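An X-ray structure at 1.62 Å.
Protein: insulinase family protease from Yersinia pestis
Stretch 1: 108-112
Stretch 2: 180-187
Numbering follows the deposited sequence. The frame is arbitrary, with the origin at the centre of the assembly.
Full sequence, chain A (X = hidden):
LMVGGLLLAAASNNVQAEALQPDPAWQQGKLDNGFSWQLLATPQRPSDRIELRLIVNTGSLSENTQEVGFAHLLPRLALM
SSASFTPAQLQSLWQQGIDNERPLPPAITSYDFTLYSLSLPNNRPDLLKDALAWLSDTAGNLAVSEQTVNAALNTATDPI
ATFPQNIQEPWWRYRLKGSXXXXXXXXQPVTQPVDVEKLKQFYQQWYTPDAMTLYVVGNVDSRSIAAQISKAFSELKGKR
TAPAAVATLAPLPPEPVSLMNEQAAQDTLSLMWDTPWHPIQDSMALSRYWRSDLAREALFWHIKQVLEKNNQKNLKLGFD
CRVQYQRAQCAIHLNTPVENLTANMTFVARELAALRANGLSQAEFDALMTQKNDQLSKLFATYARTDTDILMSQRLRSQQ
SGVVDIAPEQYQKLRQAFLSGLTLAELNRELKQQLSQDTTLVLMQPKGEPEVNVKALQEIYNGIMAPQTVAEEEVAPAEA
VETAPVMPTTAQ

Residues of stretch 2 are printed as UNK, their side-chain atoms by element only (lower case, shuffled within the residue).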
# COMPACT_ATOMS: atom_id res chain seq x y z
N ILE A 108 -8.71 8.63 -5.24
CA ILE A 108 -8.97 7.33 -4.69
C ILE A 108 -9.53 7.55 -3.32
O ILE A 108 -8.92 8.29 -2.52
CB ILE A 108 -7.65 6.50 -4.54
CG1 ILE A 108 -7.03 6.24 -5.91
CG2 ILE A 108 -7.90 5.18 -3.74
CD1 ILE A 108 -5.60 5.76 -5.85
N THR A 109 -10.68 6.97 -3.02
CA THR A 109 -11.22 7.09 -1.67
C THR A 109 -11.30 5.75 -0.98
O THR A 109 -11.41 4.70 -1.62
CB THR A 109 -12.58 7.77 -1.64
OG1 THR A 109 -13.59 6.89 -2.08
CG2 THR A 109 -12.59 9.05 -2.49
N SER A 110 -11.22 5.75 0.34
CA SER A 110 -11.11 4.52 1.06
C SER A 110 -11.82 4.67 2.41
O SER A 110 -12.65 5.57 2.58
CB SER A 110 -9.61 4.15 1.16
OG SER A 110 -9.40 2.87 1.75
N TYR A 111 -11.55 3.76 3.33
CA TYR A 111 -12.17 3.78 4.63
C TYR A 111 -11.74 4.95 5.47
O TYR A 111 -12.51 5.54 6.17
CB TYR A 111 -11.80 2.43 5.32
CG TYR A 111 -12.39 1.27 4.65
CD1 TYR A 111 -13.75 0.93 4.85
CD2 TYR A 111 -11.68 0.49 3.73
CE1 TYR A 111 -14.32 -0.15 4.15
CE2 TYR A 111 -12.24 -0.58 3.07
CZ TYR A 111 -13.57 -0.91 3.29
OH TYR A 111 -14.14 -1.98 2.60
N ASP A 112 -10.43 5.27 5.43
CA ASP A 112 -9.86 6.28 6.31
C ASP A 112 -9.05 7.35 5.62
O ASP A 112 -8.45 8.18 6.30
CB ASP A 112 -9.06 5.66 7.48
CG ASP A 112 -7.83 4.94 7.08
OD1 ASP A 112 -7.50 4.92 5.88
OD2 ASP A 112 -7.20 4.33 8.00
N UNK A 180 -14.40 -3.16 11.80
CA UNK A 180 -15.19 -1.94 11.87
C UNK A 180 -15.51 -1.34 10.51
O UNK A 180 -16.09 -0.27 10.45
c UNK A 180 -14.45 -0.87 12.68
o UNK A 180 -13.38 -0.32 11.96
N UNK A 181 -15.09 -2.03 9.46
CA UNK A 181 -15.21 -1.51 8.09
C UNK A 181 -16.51 -1.97 7.44
O UNK A 181 -16.88 -1.50 6.35
c UNK A 181 -11.61 -1.99 6.75
c UNK A 181 -12.64 -1.65 7.83
c UNK A 181 -14.04 -1.97 7.27
c UNK A 181 -12.61 -0.25 8.28
N UNK A 182 -17.19 -2.91 8.09
CA UNK A 182 -18.51 -3.34 7.63
C UNK A 182 -19.52 -2.23 7.55
O UNK A 182 -19.78 -1.47 8.50
c UNK A 182 -18.12 -5.60 8.60
c UNK A 182 -19.08 -4.45 8.56
c UNK A 182 -20.39 -4.95 8.01
c UNK A 182 -17.76 -6.06 7.25
N UNK A 183 -20.23 -2.18 6.43
CA UNK A 183 -21.20 -1.15 6.19
C UNK A 183 -20.64 0.22 5.86
O UNK A 183 -21.39 1.20 5.68
N UNK A 184 -19.33 0.28 5.67
CA UNK A 184 -18.63 1.46 5.20
C UNK A 184 -17.90 1.26 3.88
O UNK A 184 -16.79 1.81 3.69
c UNK A 184 -18.31 2.40 7.50
n UNK A 184 -18.95 3.62 7.56
n UNK A 184 -19.16 2.74 9.49
c UNK A 184 -19.47 3.79 8.76
c UNK A 184 -17.64 1.92 6.25
c UNK A 184 -18.45 1.85 8.72
N UNK A 185 -18.46 0.49 2.95
CA UNK A 185 -17.90 0.40 1.59
C UNK A 185 -17.59 1.78 1.02
O UNK A 185 -18.49 2.65 0.93
o UNK A 185 -19.74 -2.20 -0.11
c UNK A 185 -19.08 -1.66 0.83
o UNK A 185 -18.64 -2.26 1.86
c UNK A 185 -18.86 -0.24 0.61
N UNK A 186 -16.35 2.01 0.60
CA UNK A 186 -15.89 3.37 0.24
C UNK A 186 -16.37 3.88 -1.12
O UNK A 186 -16.22 5.07 -1.40
c UNK A 186 -14.36 3.27 0.30
c UNK A 186 -14.04 1.83 0.31
c UNK A 186 -15.24 1.06 0.80
N UNK A 187 -16.91 3.01 -1.96
CA UNK A 187 -17.34 3.47 -3.29
C UNK A 187 -18.85 3.39 -3.46
O UNK A 187 -19.31 3.34 -4.63
O HOH W 1 -14.79 6.78 0.67
O HOH W 2 -16.59 -2.37 3.57

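Position 180 carries one side-chain carbon followed by one oxygen, and its side chain makes no contact with stretch 1; a single carbon ending in a hydroxyl is serine, Ser180. Position 181 has four carbons, forked at the second, with the CA-to-CB bond directed toward stretch 1. Its CB lies 3.6 Å from CE1 of Tyr111, and one terminal methyl sits over a face of that ring. A fork at the second carbon identifies Leu181, and the methyl is CD1, 3.8 Å from the ring centroid and 6° off the normal, a CH-pi contact almost directly above the ring centre.

Position 182 also has four carbons, but they fork at the first and one arm is two carbons long; its CA-to-CB bond points away from stretch 1. This is isoleucine, Ile182, which touches a crystal neighbour. Position 183 has no side-chain atoms and is therefore glycine; its phi of 74° by itself favours this residue. Gly183 occupies the third place of a type II turn that runs from Leu181 to position 184, closed by a hydrogen bond of 3.1 Å from N of 184 to O of Leu181.

At position 184 one carbon leads to a five-membered ring of three carbons and two nitrogens. The CA-to-CB bond points toward stretch 1, but the end of the side chain leads away, and the closest approach belongs to the backbone: O of 184 is 3.2 Å from Tyr111 CE1. The ring is an imidazole, and the residue is His184. Position 185 shows two carbons, the second bearing two oxygens, and its CA-to-CB bond points away from stretch 1. A carboxylate on so short a stem would fit aspartate, Asp185.

Position 186 has three carbons that close a ring onto its own backbone nitrogen, and its CB packs 3.6 Å from Ser110 CA. Only proline closes such a ring. The CD of Pro186 lies 3.6 Å from Tyr111 CZ, over the ring face opposite Leu181. Position 187 lacks side-chain atoms and is Gly187, without contact to stretch 1.

The contact centres on Tyr111, whose ring is held between Leu181 CD1 and Pro186 CD. The turn helps shape this pocket by folding the backbone back between the two apolar residues. Water completes the polar side: Tyr111 OH donates to water 2 at 2.7 Å, and that water donates to Leu181 O at 2.9 Å and to Asp185 OD1 at 2.7 Å. Near Pro186, water 1 lies 3.0 Å from both Thr109 OG1 and Pro186 O, joining the two stretches. Apolar packing and bridging water thus act together.

Stretch 2, residues 180-187: SLIGHDPG
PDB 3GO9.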